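Local coordinates for protein F2 like fibronectin-binding protein (PDB 5A0N) that probably attaches the pneumococcal surface covalently to host molecules through an internal thioester carried in its N-terminal domain, at residues 26-29 with 34-37; 37-42 with 62-67; 137-142 with 173-178. All coordinates share one frame; numbering follows the deposited sequence.

How the interactions relate
Asn37 belongs to both interaction 1 and interaction 2: it follows strand 35-36 as the last residue of interaction 1 and opens the turn that leads into strand 41-43. The centres of these two contacts are about 9 Å apart, and Lys27 O also meets Thr67 OG1 at 2.8 Å, probably a hydrogen bond. Interaction 3 lies in the helical part, its centre about 20 Å from each of the others. The connection runs through Tyr36, whose OH is 2.7 Å from His140 ND1, again a probable hydrogen bond, and through packing of Asn38 on helix 132-152. A bound MES, probably from crystallisation, lies about 5 Å from the side chain of Glu26.

Interaction 1 of 3, residues 26-29 with 34-37; sequences EKLY and ATYN
Asn37 turns its amide across to Glu26, and the geometry of that approach organises the contact. Its CG stands anti to the carbonyl carbon (chi1 -50°), which directs the amide to the 26-29 segment so that Asn37 ND2 donates to Glu26 O at 3.0 Å. Glu26 O also accepts from Thr35 N at 3.0 Å, with a nearly straight N-H...O angle of 171°. Neither donor follows a lone pair: both stand out of the carbonyl plane, and they arrive from opposite faces of it, so Glu26 O is gripped from two sides. Glu26 N returns a bond to Thr35 O at 3.0 Å, which completes an antiparallel hydrogen-bonded pair.

The other end of the Asn37 amide is bonded too. Thr35 OG1, placed between its own backbone N and carbonyl carbon, donates to Asn37 OD1 at 2.7 Å, in the carbonyl plane and on a lone pair. With ND2 also bonded to Leu22 O, the amide has partners at both ends, which should restrict its rotation. Leu28 slides past Asn37 in the opposite direction, and Leu28 CD1 comes within 3.4 Å of Asn37 ND2; Leu28 has two deposited conformers, so this approach, seen in one of them, is doubtful. A water spans the same flank, donating to Thr35 OG1 at 2.9 Å and accepting from Leu28 N.

Beyond the bonded pair, the Lys27 chain starts alongside Ala34, Lys27 CG lying 3.8 Å from Ala34 N, while NZ bonds to Ser30 O. The contact lies at the surface. Two very short antiparallel strands, 25-26 and 35-36, follow each other directly in the chain, a beta hairpin whose long connection begins at Lys27 and whose closing pair is reinforced by an asparagine side chain.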
ATOM      1  N   GLU A  26       0.605  -1.956  13.467  1.00  5.93           N
ATOM      2  CA  GLU A  26       0.960  -0.968  14.497  1.00  6.18           C
ATOM      3  C   GLU A  26      -0.147  -0.937  15.533  1.00  5.98           C
ATOM      4  O   GLU A  26      -1.313  -1.195  15.259  1.00  6.26           O
ATOM      5  CB  GLU A  26       1.132   0.440  13.950  1.00  6.75           C
ATOM      6  CG  GLU A  26       2.209   0.639  12.889  1.00  7.14           C
ATOM      7  CD  GLU A  26       3.620   0.521  13.372  1.00  7.64           C
ATOM      8  OE1 GLU A  26       3.862   0.498  14.597  1.00  8.48           O
ATOM      9  OE2 GLU A  26       4.525   0.499  12.522  1.00  7.91           O
ATOM     10  N   LYS A  27       0.230  -0.543  16.735  1.00  6.15           N
ATOM     11  CA  LYS A  27      -0.736  -0.186  17.767  1.00  6.33           C
ATOM     12  C   LYS A  27      -1.341   1.173  17.469  1.00  6.39           C
ATOM     13  O   LYS A  27      -0.625   2.114  17.094  1.00  7.05           O
ATOM     14  CB  LYS A  27      -0.030  -0.130  19.110  1.00  6.90           C
ATOM     15  CG  LYS A  27       0.590  -1.420  19.579  1.00  6.90           C
ATOM     16  CD  LYS A  27       1.275  -1.248  20.919  1.00  6.86           C
ATOM     17  CE  LYS A  27       1.921  -2.507  21.432  1.00  7.78           C
ATOM     18  NZ  LYS A  27       2.568  -2.241  22.754  1.00  7.48           N
ATOM     19  N   LEU A  28      -2.655   1.295  17.638  0.50  6.70           N
ATOM     20  CA  LEU A  28      -3.271   2.620  17.732  0.50  6.87           C
ATOM     21  C   LEU A  28      -3.062   3.216  19.117  0.50  6.47           C
ATOM     22  O   LEU A  28      -2.930   4.429  19.247  0.50  7.62           O
ATOM     23  CB  LEU A  28      -4.750   2.633  17.355  0.50  7.74           C
ATOM     24  CG  LEU A  28      -5.034   2.864  15.867  0.50  9.04           C
ATOM     25  CD1 LEU A  28      -4.442   1.742  15.027  0.50 11.05           C
ATOM     26  CD2 LEU A  28      -6.538   3.002  15.628  0.50  8.36           C
ATOM     27  N   TYR A  29      -3.021   2.350  20.138  1.00  6.06           N
ATOM     28  CA  TYR A  29      -2.795   2.784  21.527  1.00  6.53           C
ATOM     29  C   TYR A  29      -1.781   1.820  22.119  1.00  5.87           C
ATOM     30  O   TYR A  29      -1.874   0.593  21.931  1.00  6.49           O
ATOM     31  CB  TYR A  29      -4.130   2.820  22.313  1.00  7.08           C
ATOM     32  CG  TYR A  29      -5.078   3.781  21.691  1.00  6.86           C
ATOM     33  CD1 TYR A  29      -4.958   5.142  21.883  1.00  7.67           C
ATOM     34  CD2 TYR A  29      -6.026   3.330  20.773  1.00  8.00           C
ATOM     35  CE1 TYR A  29      -5.779   6.028  21.219  1.00  9.19           C
ATOM     36  CE2 TYR A  29      -6.844   4.216  20.108  1.00  9.42           C
ATOM     37  CZ  TYR A  29      -6.734   5.567  20.344  1.00  8.70           C
ATOM     38  OH  TYR A  29      -7.566   6.441  19.686  1.00 11.47           O
ATOM     39  N   ALA A  34      -1.098  -4.740  18.775  1.00  7.12           N
ATOM     40  CA  ALA A  34      -1.046  -4.161  17.453  1.00  6.99           C
ATOM     41  C   ALA A  34      -2.100  -4.766  16.541  1.00  7.28           C
ATOM     42  O   ALA A  34      -2.457  -5.928  16.660  1.00  9.11           O
ATOM     43  CB  ALA A  34       0.344  -4.365  16.862  1.00  7.47           C
ATOM     44  N   THR A  35      -2.541  -3.953  15.583  1.00  6.35           N
ATOM     45  CA  THR A  35      -3.499  -4.355  14.580  1.00  6.56           C
ATOM     46  C   THR A  35      -2.921  -4.078  13.185  1.00  5.99           C
ATOM     47  O   THR A  35      -2.010  -3.256  13.027  1.00  6.92           O
ATOM     48  CB  THR A  35      -4.843  -3.632  14.766  1.00  7.23           C
ATOM     49  OG1 THR A  35      -4.631  -2.240  14.990  1.00  6.82           O
ATOM     50  CG2 THR A  35      -5.615  -4.211  15.940  1.00  8.38           C
ATOM     51  N   TYR A  36      -3.470  -4.757  12.192  1.00  6.64           N
ATOM     52  CA  TYR A  36      -3.125  -4.511  10.787  1.00  6.35           C
ATOM     53  C   TYR A  36      -4.029  -3.393  10.291  1.00  6.14           C
ATOM     54  O   TYR A  36      -5.249  -3.560  10.232  1.00  7.55           O
ATOM     55  CB  TYR A  36      -3.293  -5.792   9.953  1.00  6.64           C
ATOM     56  CG  TYR A  36      -2.610  -5.649   8.600  1.00  6.76           C
ATOM     57  CD1 TYR A  36      -3.178  -4.914   7.586  1.00  6.48           C
ATOM     58  CD2 TYR A  36      -1.383  -6.206   8.378  1.00  7.71           C
ATOM     59  CE1 TYR A  36      -2.523  -4.711   6.373  1.00  6.69           C
ATOM     60  CE2 TYR A  36      -0.719  -6.006   7.184  1.00  7.68           C
ATOM     61  CZ  TYR A  36      -1.270  -5.252   6.189  1.00  7.00           C
ATOM     62  OH  TYR A  36      -0.577  -5.063   5.007  1.00  8.21           O
ATOM     63  N   ASN A  37      -3.435  -2.245   9.931  1.00  6.38           N
ATOM     64  CA  ASN A  37      -4.184  -1.005   9.744  1.00  5.92           C
ATOM     65  C   ASN A  37      -4.249  -0.501   8.306  1.00  6.18           C
ATOM     66  O   ASN A  37      -4.720   0.596   8.063  1.00  6.54           O
ATOM     67  CB  ASN A  37      -3.672   0.106  10.659  1.00  6.44           C
ATOM     68  CG  ASN A  37      -3.563  -0.370  12.089  1.00  6.63           C
ATOM     69  OD1 ASN A  37      -4.440  -1.103  12.576  1.00  7.23           O
ATOM     70  ND2 ASN A  37      -2.507   0.017  12.754  1.00  6.75           N
TER
HETATM   71  O   HOH W   1      -3.842  -1.648  17.689  1.00  7.62           O

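Interaction 2 of 3, residues 37-42 with 62-67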
ATOM      1  N   ASN A  37      -3.435  -2.245   9.931  1.00  6.38           N
ATOM      2  CA  ASN A  37      -4.184  -1.005   9.744  1.00  5.92           C
ATOM      3  C   ASN A  37      -4.249  -0.501   8.306  1.00  6.18           C
ATOM      4  O   ASN A  37      -4.720   0.596   8.063  1.00  6.54           O
ATOM      5  CB  ASN A  37      -3.672   0.106  10.659  1.00  6.44           C
ATOM      6  CG  ASN A  37      -3.563  -0.370  12.089  1.00  6.63           C
ATOM      7  OD1 ASN A  37      -4.440  -1.103  12.576  1.00  7.23           O
ATOM      8  ND2 ASN A  37      -2.507   0.017  12.754  1.00  6.75           N
ATOM      9  N   ASN A  38      -3.751  -1.301   7.342  1.00  5.83           N
ATOM     10  CA  ASN A  38      -3.903  -1.034   5.912  1.00  5.84           C
ATOM     11  C   ASN A  38      -3.250   0.251   5.444  1.00  6.55           C
ATOM     12  O   ASN A  38      -3.560   0.742   4.367  1.00  6.55           O
ATOM     13  CB  ASN A  38      -5.351  -1.082   5.497  1.00  6.73           C
ATOM     14  CG  ASN A  38      -5.924  -2.479   5.475  1.00  8.03           C
ATOM     15  OD1 ASN A  38      -5.258  -3.483   5.689  1.00  8.49           O
ATOM     16  ND2 ASN A  38      -7.201  -2.561   5.158  1.00 14.62           N
ATOM     17  N   LEU A  39      -2.351   0.805   6.256  1.00  6.10           N
ATOM     18  CA  LEU A  39      -1.733   2.097   5.960  1.00  7.00           C
ATOM     19  C   LEU A  39      -2.753   3.183   5.684  1.00  7.11           C
ATOM     20  O   LEU A  39      -2.504   4.117   4.943  1.00  8.63           O
ATOM     21  CB  LEU A  39      -0.645   1.985   4.887  1.00  6.93           C
ATOM     22  CG  LEU A  39       0.616   1.258   5.342  1.00  7.57           C
ATOM     23  CD1 LEU A  39       1.361   0.600   4.161  1.00  7.77           C
ATOM     24  CD2 LEU A  39       1.548   2.185   6.140  1.00  8.51           C
ATOM     25  N   THR A  40      -3.906   3.079   6.353  1.00  6.30           N
ATOM     26  CA  THR A  40      -4.900   4.146   6.255  1.00  6.63           C
ATOM     27  C   THR A  40      -4.250   5.496   6.470  1.00  6.87           C
ATOM     28  O   THR A  40      -3.450   5.666   7.401  1.00  7.75           O
ATOM     29  CB  THR A  40      -6.005   3.934   7.302  1.00  7.54           C
ATOM     30  OG1 THR A  40      -6.632   2.668   7.051  1.00  7.57           O
ATOM     31  CG2 THR A  40      -7.034   5.030   7.326  1.00  9.35           C
ATOM     32  N   VAL A  41      -4.632   6.483   5.655  1.00  6.98           N
ATOM     33  CA  VAL A  41      -4.081   7.825   5.742  1.00  7.15           C
ATOM     34  C   VAL A  41      -5.193   8.733   6.257  1.00  7.19           C
ATOM     35  O   VAL A  41      -6.354   8.631   5.815  1.00  7.86           O
ATOM     36  CB  VAL A  41      -3.529   8.306   4.387  1.00  7.73           C
ATOM     37  CG1 VAL A  41      -2.880   9.654   4.553  1.00  8.14           C
ATOM     38  CG2 VAL A  41      -2.536   7.281   3.823  1.00  8.82           C
ATOM     39  N   ILE A  42      -4.821   9.600   7.203  1.00  7.15           N
ATOM     40  CA  ILE A  42      -5.735  10.515   7.879  1.00  7.71           C
ATOM     41  C   ILE A  42      -5.226  11.955   7.783  1.00  7.53           C
ATOM     42  O   ILE A  42      -4.033  12.201   7.703  1.00  8.20           O
ATOM     43  CB  ILE A  42      -5.975  10.084   9.340  1.00  9.34           C
ATOM     44  CG1 ILE A  42      -4.674  10.154  10.167  1.00 10.38           C
ATOM     45  CG2 ILE A  42      -6.618   8.710   9.432  1.00 10.85           C
ATOM     46  CD1 ILE A  42      -4.920  10.021  11.672  1.00 10.85           C
ATOM     47  N   ARG A  62      11.855   4.019   6.920  1.00  6.84           N
ATOM     48  CA  ARG A  62      11.023   3.994   8.129  1.00  7.04           C
ATOM     49  C   ARG A  62       9.557   3.914   7.741  1.00  6.57           C
ATOM     50  O   ARG A  62       9.136   4.441   6.702  1.00  7.51           O
ATOM     51  CB  ARG A  62      11.277   5.246   8.987  1.00  8.05           C
ATOM     52  CG  ARG A  62      12.692   5.378   9.495  1.00  9.09           C
ATOM     53  CD  ARG A  62      12.933   6.665  10.251  1.00  9.47           C
ATOM     54  NE  ARG A  62      12.144   6.735  11.472  1.00  8.78           N
ATOM     55  CZ  ARG A  62      11.950   7.837  12.175  1.00 10.58           C
ATOM     56  NH1 ARG A  62      12.564   8.964  11.797  1.00 12.47           N
ATOM     57  NH2 ARG A  62      11.127   7.802  13.224  1.00 10.94           N
ATOM     58  N   PHE A  63       8.774   3.220   8.553  1.00  6.38           N
ATOM     59  CA  PHE A  63       7.333   3.073   8.318  1.00  6.53           C
ATOM     60  C   PHE A  63       6.583   4.020   9.237  1.00  6.12           C
ATOM     61  O   PHE A  63       6.976   4.215  10.395  1.00  7.07           O
ATOM     62  CB  PHE A  63       6.871   1.643   8.605  1.00  6.39           C
ATOM     63  CG  PHE A  63       7.216   0.613   7.555  1.00  6.19           C
ATOM     64  CD1 PHE A  63       8.284   0.749   6.659  1.00  7.36           C
ATOM     65  CD2 PHE A  63       6.467  -0.540   7.482  1.00  8.35           C
ATOM     66  CE1 PHE A  63       8.562  -0.251   5.765  1.00  7.47           C
ATOM     67  CE2 PHE A  63       6.747  -1.528   6.601  1.00  8.82           C
ATOM     68  CZ  PHE A  63       7.814  -1.392   5.757  1.00  8.45           C
ATOM     69  N   PRO A  64       5.481   4.571   8.747  1.00  6.17           N
ATOM     70  CA  PRO A  64       4.717   5.536   9.554  1.00  6.56           C
ATOM     71  C   PRO A  64       3.803   4.875  10.564  1.00  6.34           C
ATOM     72  O   PRO A  64       3.406   3.719  10.417  1.00  6.69           O
ATOM     73  CB  PRO A  64       3.912   6.296   8.498  1.00  6.37           C
ATOM     74  CG  PRO A  64       3.641   5.216   7.475  1.00  6.34           C
ATOM     75  CD  PRO A  64       4.914   4.420   7.401  1.00  6.85           C
ATOM     76  N   SER A  65       3.447   5.650  11.590  1.00  6.34           N
ATOM     77  CA  SER A  65       2.528   5.144  12.604  1.00  6.54           C
ATOM     78  C   SER A  65       1.884   6.329  13.321  1.00  6.78           C
ATOM     79  O   SER A  65       2.230   7.481  13.097  1.00  7.57           O
ATOM     80  CB  SER A  65       3.282   4.259  13.609  1.00  7.56           C
ATOM     81  OG  SER A  65       4.306   4.987  14.292  1.00  8.06           O
ATOM     82  N   PHE A  66       0.910   5.990  14.155  1.00  7.00           N
ATOM     83  CA  PHE A  66       0.097   6.990  14.856  1.00  7.45           C
ATOM     84  C   PHE A  66      -0.267   6.467  16.241  1.00  7.20           C
ATOM     85  O   PHE A  66      -1.384   6.691  16.735  1.00  9.60           O
ATOM     86  CB  PHE A  66      -1.137   7.335  14.027  1.00  7.89           C
ATOM     87  CG  PHE A  66      -1.880   8.581  14.471  1.00  8.13           C
ATOM     88  CD1 PHE A  66      -1.231   9.798  14.572  1.00  9.72           C
ATOM     89  CD2 PHE A  66      -3.229   8.538  14.754  1.00  9.73           C
ATOM     90  CE1 PHE A  66      -1.903  10.949  14.953  1.00 10.86           C
ATOM     91  CE2 PHE A  66      -3.924   9.695  15.129  1.00 10.58           C
ATOM     92  CZ  PHE A  66      -3.244  10.894  15.232  1.00 11.09           C
ATOM     93  N   THR A  67       0.665   5.802  16.896  1.00  7.21           N
ATOM     94  CA  THR A  67       0.379   5.242  18.206  1.00  6.44           C
ATOM     95  C   THR A  67       0.150   6.353  19.248  1.00  6.56           C
ATOM     96  O   THR A  67       0.914   7.306  19.298  1.00  7.55           O
ATOM     97  CB  THR A  67       1.538   4.330  18.631  1.00  6.57           C
ATOM     98  OG1 THR A  67       1.783   3.351  17.602  1.00  7.31           O
ATOM     99  CG2 THR A  67       1.239   3.649  19.950  1.00  7.24           C
TER
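Two first torsions bring Ile42 and Phe66 together. In Ile42, CG1 sits between the backbone N and the carbonyl carbon (chi1 64°) and carries CD1 out toward the 62-67 loop; in Phe66, CG is anti to the backbone N (chi1 -166°), which lays one ring face against that methyl. Strand 41-43 is the central strand of a three-stranded antiparallel sheet with 19-21 and 49-51, and the irregular 62-67 loop packs against this strand and the turn that precedes it, a buried, wholly apolar contact.

The evidence for a CH-pi contact is direct: Ile42 CD1 is 4.0 Å from the centroid of the Phe66 ring and 25° off its normal, over the face but shifted toward the rim. Tyr20 and His47 also meet this ring, His47 edge-to-face, so it has aromatic as well as aliphatic neighbours.

The second point of contact is made from a beta turn, 37-40, closed by Thr40 N to Asn37 O at 3.1 Å. Asn38 and Leu39 both have positive phi, the left-handed helical region, and Leu39 also reaches Gln144 of helix 132-152. Across the interface, Leu39 meets Pro64 at about a right angle, with Leu39 CD2 3.9 Å from Pro64 CG.

Interaction 3 of 3, residues 137-142 with 173-178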
ATOM      1  N   THR A 137      -7.815  -7.102   5.484  1.00  8.93           N
ATOM      2  CA  THR A 137      -6.423  -6.878   5.897  1.00  8.22           C
ATOM      3  C   THR A 137      -5.483  -7.925   5.331  1.00  7.77           C
ATOM      4  O   THR A 137      -4.364  -7.589   4.946  1.00  9.04           O
ATOM      5  CB  THR A 137      -6.283  -6.829   7.434  1.00  9.27           C
ATOM      6  OG1 THR A 137      -6.726  -8.066   7.993  1.00 10.51           O
ATOM      7  CG2 THR A 137      -7.064  -5.642   8.029  1.00  9.25           C
ATOM      8  N   TYR A 138      -5.894  -9.193   5.302  1.00  8.42           N
ATOM      9  CA  TYR A 138      -4.967 -10.249   4.872  1.00  8.25           C
ATOM     10  C   TYR A 138      -4.634 -10.132   3.363  1.00  7.99           C
ATOM     11  O   TYR A 138      -3.520 -10.426   2.953  1.00  8.39           O
ATOM     12  CB  TYR A 138      -5.491 -11.654   5.224  1.00  9.44           C
ATOM     13  CG  TYR A 138      -5.319 -12.017   6.695  1.00 11.69           C
ATOM     14  CD1 TYR A 138      -6.105 -11.449   7.681  1.00 13.36           C
ATOM     15  CD2 TYR A 138      -4.355 -12.912   7.098  1.00 17.44           C
ATOM     16  CE1 TYR A 138      -5.938 -11.784   8.996  1.00 13.51           C
ATOM     17  CE2 TYR A 138      -4.201 -13.240   8.433  1.00 18.67           C
ATOM     18  CZ  TYR A 138      -4.994 -12.674   9.362  1.00 15.17           C
ATOM     19  OH  TYR A 138      -4.830 -13.011  10.684  1.00 21.67           O
ATOM     20  N   PHE A 139      -5.587  -9.671   2.558  1.00  7.68           N
ATOM     21  CA  PHE A 139      -5.301  -9.435   1.131  1.00  7.68           C
ATOM     22  C   PHE A 139      -4.440  -8.185   0.958  1.00  7.15           C
ATOM     23  O   PHE A 139      -3.585  -8.139   0.084  1.00  7.89           O
ATOM     24  CB  PHE A 139      -6.589  -9.330   0.317  1.00  8.56           C
ATOM     25  CG  PHE A 139      -6.398  -9.342  -1.187  1.00  9.04           C
ATOM     26  CD1 PHE A 139      -5.599 -10.295  -1.816  1.00 10.12           C
ATOM     27  CD2 PHE A 139      -7.075  -8.430  -1.992  1.00 11.39           C
ATOM     28  CE1 PHE A 139      -5.486 -10.327  -3.195  1.00 11.97           C
ATOM     29  CE2 PHE A 139      -6.950  -8.479  -3.372  1.00 13.22           C
ATOM     30  CZ  PHE A 139      -6.165  -9.424  -3.955  1.00 12.18           C
ATOM     31  N   HIS A 140      -4.684  -7.146   1.777  1.00  7.56           N
ATOM     32  CA  HIS A 140      -3.803  -5.972   1.733  1.00  6.70           C
ATOM     33  C   HIS A 140      -2.353  -6.424   1.917  1.00  6.95           C
ATOM     34  O   HIS A 140      -1.458  -5.998   1.186  1.00  7.31           O
ATOM     35  CB  HIS A 140      -4.189  -4.958   2.820  1.00  7.01           C
ATOM     36  CG  HIS A 140      -3.375  -3.711   2.757  1.00  6.61           C
ATOM     37  ND1 HIS A 140      -2.104  -3.619   3.268  1.00  7.38           N
ATOM     38  CD2 HIS A 140      -3.663  -2.498   2.219  1.00  7.79           C
ATOM     39  CE1 HIS A 140      -1.641  -2.405   3.043  1.00  8.02           C
ATOM     40  NE2 HIS A 140      -2.558  -1.706   2.405  1.00  8.26           N
ATOM     41  N   GLN A 141      -2.120  -7.291   2.902  1.00  6.87           N
ATOM     42  CA  GLN A 141      -0.761  -7.666   3.239  1.00  6.74           C
ATOM     43  C   GLN A 141      -0.082  -8.403   2.071  1.00  6.73           C
ATOM     44  O   GLN A 141       1.081  -8.136   1.788  1.00  7.35           O
ATOM     45  CB  GLN A 141      -0.750  -8.516   4.502  1.00  8.04           C
ATOM     46  CG  GLN A 141       0.641  -8.852   4.985  1.00  9.05           C
ATOM     47  CD  GLN A 141       0.657  -9.618   6.275  1.00 11.04           C
ATOM     48  OE1 GLN A 141      -0.179 -10.491   6.490  1.00 14.42           O
ATOM     49  NE2 GLN A 141       1.559  -9.229   7.185  1.00 11.17           N
ATOM     50  N   VAL A 142      -0.763  -9.348   1.407  0.50  6.76           N
ATOM     51  CA  VAL A 142      -0.093 -10.026   0.272  0.50  7.07           C
ATOM     52  C   VAL A 142       0.111  -9.105  -0.913  0.50  6.98           C
ATOM     53  O   VAL A 142       1.151  -9.173  -1.573  0.50  7.39           O
ATOM     54  CB  VAL A 142      -0.747 -11.351  -0.171  0.50  7.57           C
ATOM     55  CG1 VAL A 142      -0.511 -12.403   0.890  0.50  9.72           C
ATOM     56  CG2 VAL A 142      -2.229 -11.188  -0.513  0.50  7.05           C
ATOM     57  N   LYS A 173      -1.447 -17.558   1.065  1.00  8.91           N
ATOM     58  CA  LYS A 173      -0.578 -18.273   0.140  1.00  9.19           C
ATOM     59  C   LYS A 173      -1.303 -18.527  -1.192  1.00  9.78           C
ATOM     60  O   LYS A 173      -0.742 -18.341  -2.275  1.00  9.99           O
ATOM     61  CB  LYS A 173      -0.063 -19.559   0.756  1.00 10.33           C
ATOM     62  CG  LYS A 173       0.863 -19.305   1.937  1.00 10.82           C
ATOM     63  CD  LYS A 173       1.254 -20.595   2.624  1.00 13.68           C
ATOM     64  CE  LYS A 173       2.103 -20.354   3.857  1.00 15.67           C
ATOM     65  NZ  LYS A 173       2.340 -21.608   4.587  1.00 19.72           N
ATOM     66  N   LYS A 174      -2.574 -18.937  -1.122  1.00  8.99           N
ATOM     67  CA  LYS A 174      -3.375 -19.147  -2.327  1.00  9.42           C
ATOM     68  C   LYS A 174      -3.542 -17.830  -3.075  1.00  9.13           C
ATOM     69  O   LYS A 174      -3.386 -17.774  -4.300  1.00 10.11           O
ATOM     70  CB  LYS A 174      -4.733 -19.749  -1.991  1.00 11.22           C
ATOM     71  CG  LYS A 174      -4.655 -21.112  -1.329  1.00 14.30           C
ATOM     72  CD  LYS A 174      -6.035 -21.664  -0.999  1.00 22.21           C
ATOM     73  CE  LYS A 174      -5.898 -23.071  -0.432  1.00 31.04           C
ATOM     74  NZ  LYS A 174      -7.143 -23.554   0.215  1.00 42.20           N
ATOM     75  N   ALA A 175      -3.869 -16.756  -2.359  1.00  8.27           N
ATOM     76  CA  ALA A 175      -4.056 -15.467  -2.994  1.00  8.60           C
ATOM     77  C   ALA A 175      -2.790 -15.011  -3.704  1.00  8.34           C
ATOM     78  O   ALA A 175      -2.882 -14.414  -4.788  1.00  9.26           O
ATOM     79  CB  ALA A 175      -4.471 -14.421  -1.975  1.00  9.38           C
ATOM     80  N   LEU A 176      -1.629 -15.236  -3.114  1.00  7.88           N
ATOM     81  CA  LEU A 176      -0.368 -14.824  -3.749  1.00  8.18           C
ATOM     82  C   LEU A 176      -0.172 -15.534  -5.097  1.00  7.48           C
ATOM     83  O   LEU A 176       0.294 -14.924  -6.053  1.00  8.39           O
ATOM     84  CB  LEU A 176       0.792 -15.082  -2.806  1.00  9.75           C
ATOM     85  CG  LEU A 176       2.163 -14.595  -3.269  1.00 10.36           C
ATOM     86  CD1 LEU A 176       2.159 -13.127  -3.613  1.00 12.62           C
ATOM     87  CD2 LEU A 176       3.179 -14.976  -2.196  1.00 13.56           C
ATOM     88  N   GLU A 177      -0.536 -16.804  -5.163  1.00  7.91           N
ATOM     89  CA  GLU A 177      -0.425 -17.548  -6.411  1.00  8.21           C
ATOM     90  C   GLU A 177      -1.385 -16.999  -7.455  1.00  8.05           C
ATOM     91  O   GLU A 177      -1.077 -16.958  -8.652  1.00  9.12           O
ATOM     92  CB  GLU A 177      -0.643 -19.033  -6.169  1.00  8.99           C
ATOM     93  CG  GLU A 177       0.449 -19.592  -5.298  1.00 10.82           C
ATOM     94  CD  GLU A 177       0.211 -20.967  -4.769  1.00 19.11           C
ATOM     95  OE1 GLU A 177      -0.597 -21.677  -5.305  1.00 28.91           O
ATOM     96  OE2 GLU A 177       0.864 -21.342  -3.780  1.00 24.25           O
ATOM     97  N   MET A 178      -2.584 -16.620  -7.019  1.00  7.94           N
ATOM     98  CA  MET A 178      -3.538 -16.011  -7.944  1.00  8.33           C
ATOM     99  C   MET A 178      -3.072 -14.640  -8.429  1.00  7.56           C
ATOM    100  O   MET A 178      -3.165 -14.338  -9.616  1.00  8.78           O
ATOM    101  CB  MET A 178      -4.926 -15.939  -7.327  1.00  8.74           C
ATOM    102  CG  MET A 178      -5.502 -17.310  -6.998  1.00 11.10           C
ATOM    103  SD  MET A 178      -6.994 -17.134  -5.964  1.00 20.02           S
ATOM    104  CE  MET A 178      -7.111 -18.679  -5.152  1.00 18.96           C
TER
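Ala175 presents its CB to Val142 and Phe139, and this single methyl is the focus of the first shell. Helix 132-152 here packs on helix 170-182, and both segments fall in the part of the chain that matches the helical insertion domain of pilus-presented adhesins. Val142 CG2 lies 4.2 Å from Ala175 CB and Phe139 CD1 4.3 Å from it, the methyl meeting the ring obliquely. Both are dispersion contacts. With Val142 CG1 anti to the carbonyl carbon (chi1 -70°), CG2 falls between the backbone N and the carbonyl carbon and is the branch that meets Ala175. Two conformers are deposited for Val142, so the CG2 contact describes one of them and is to that extent doubtful.

CA of Val142 and CA of Leu176 are 6.3 Å apart. CA of Phe139 and CA of Ala175 are 7.4 Å apart, a separation consistent with an alanine that has no side chain beyond CB.

One step outward, Ile179 touches both Phe139 and Val142, extending the apolar strip along helix 170-182. Helix 123-128 adds Ile123 and Val124 against Phe139, and Trp128 against Ala175. A polar tie flanks this core: Gln172 NE2 bonds to Gln141 OE1 and to Tyr138 O, joining the two helices beside Val142.

Farther out, His140 stacks its ring on Phe55, meets Tyr116 edge-to-face, and is held by NE2 bonding to Ala54 O. Within helix 132-152 itself, Gln141 N bonds to Thr137 O at 3.0 Å, whereas Val142 N makes a weak bond, 3.3 Å long, to Tyr138 O, the same oxygen that Gln172 NE2 uses.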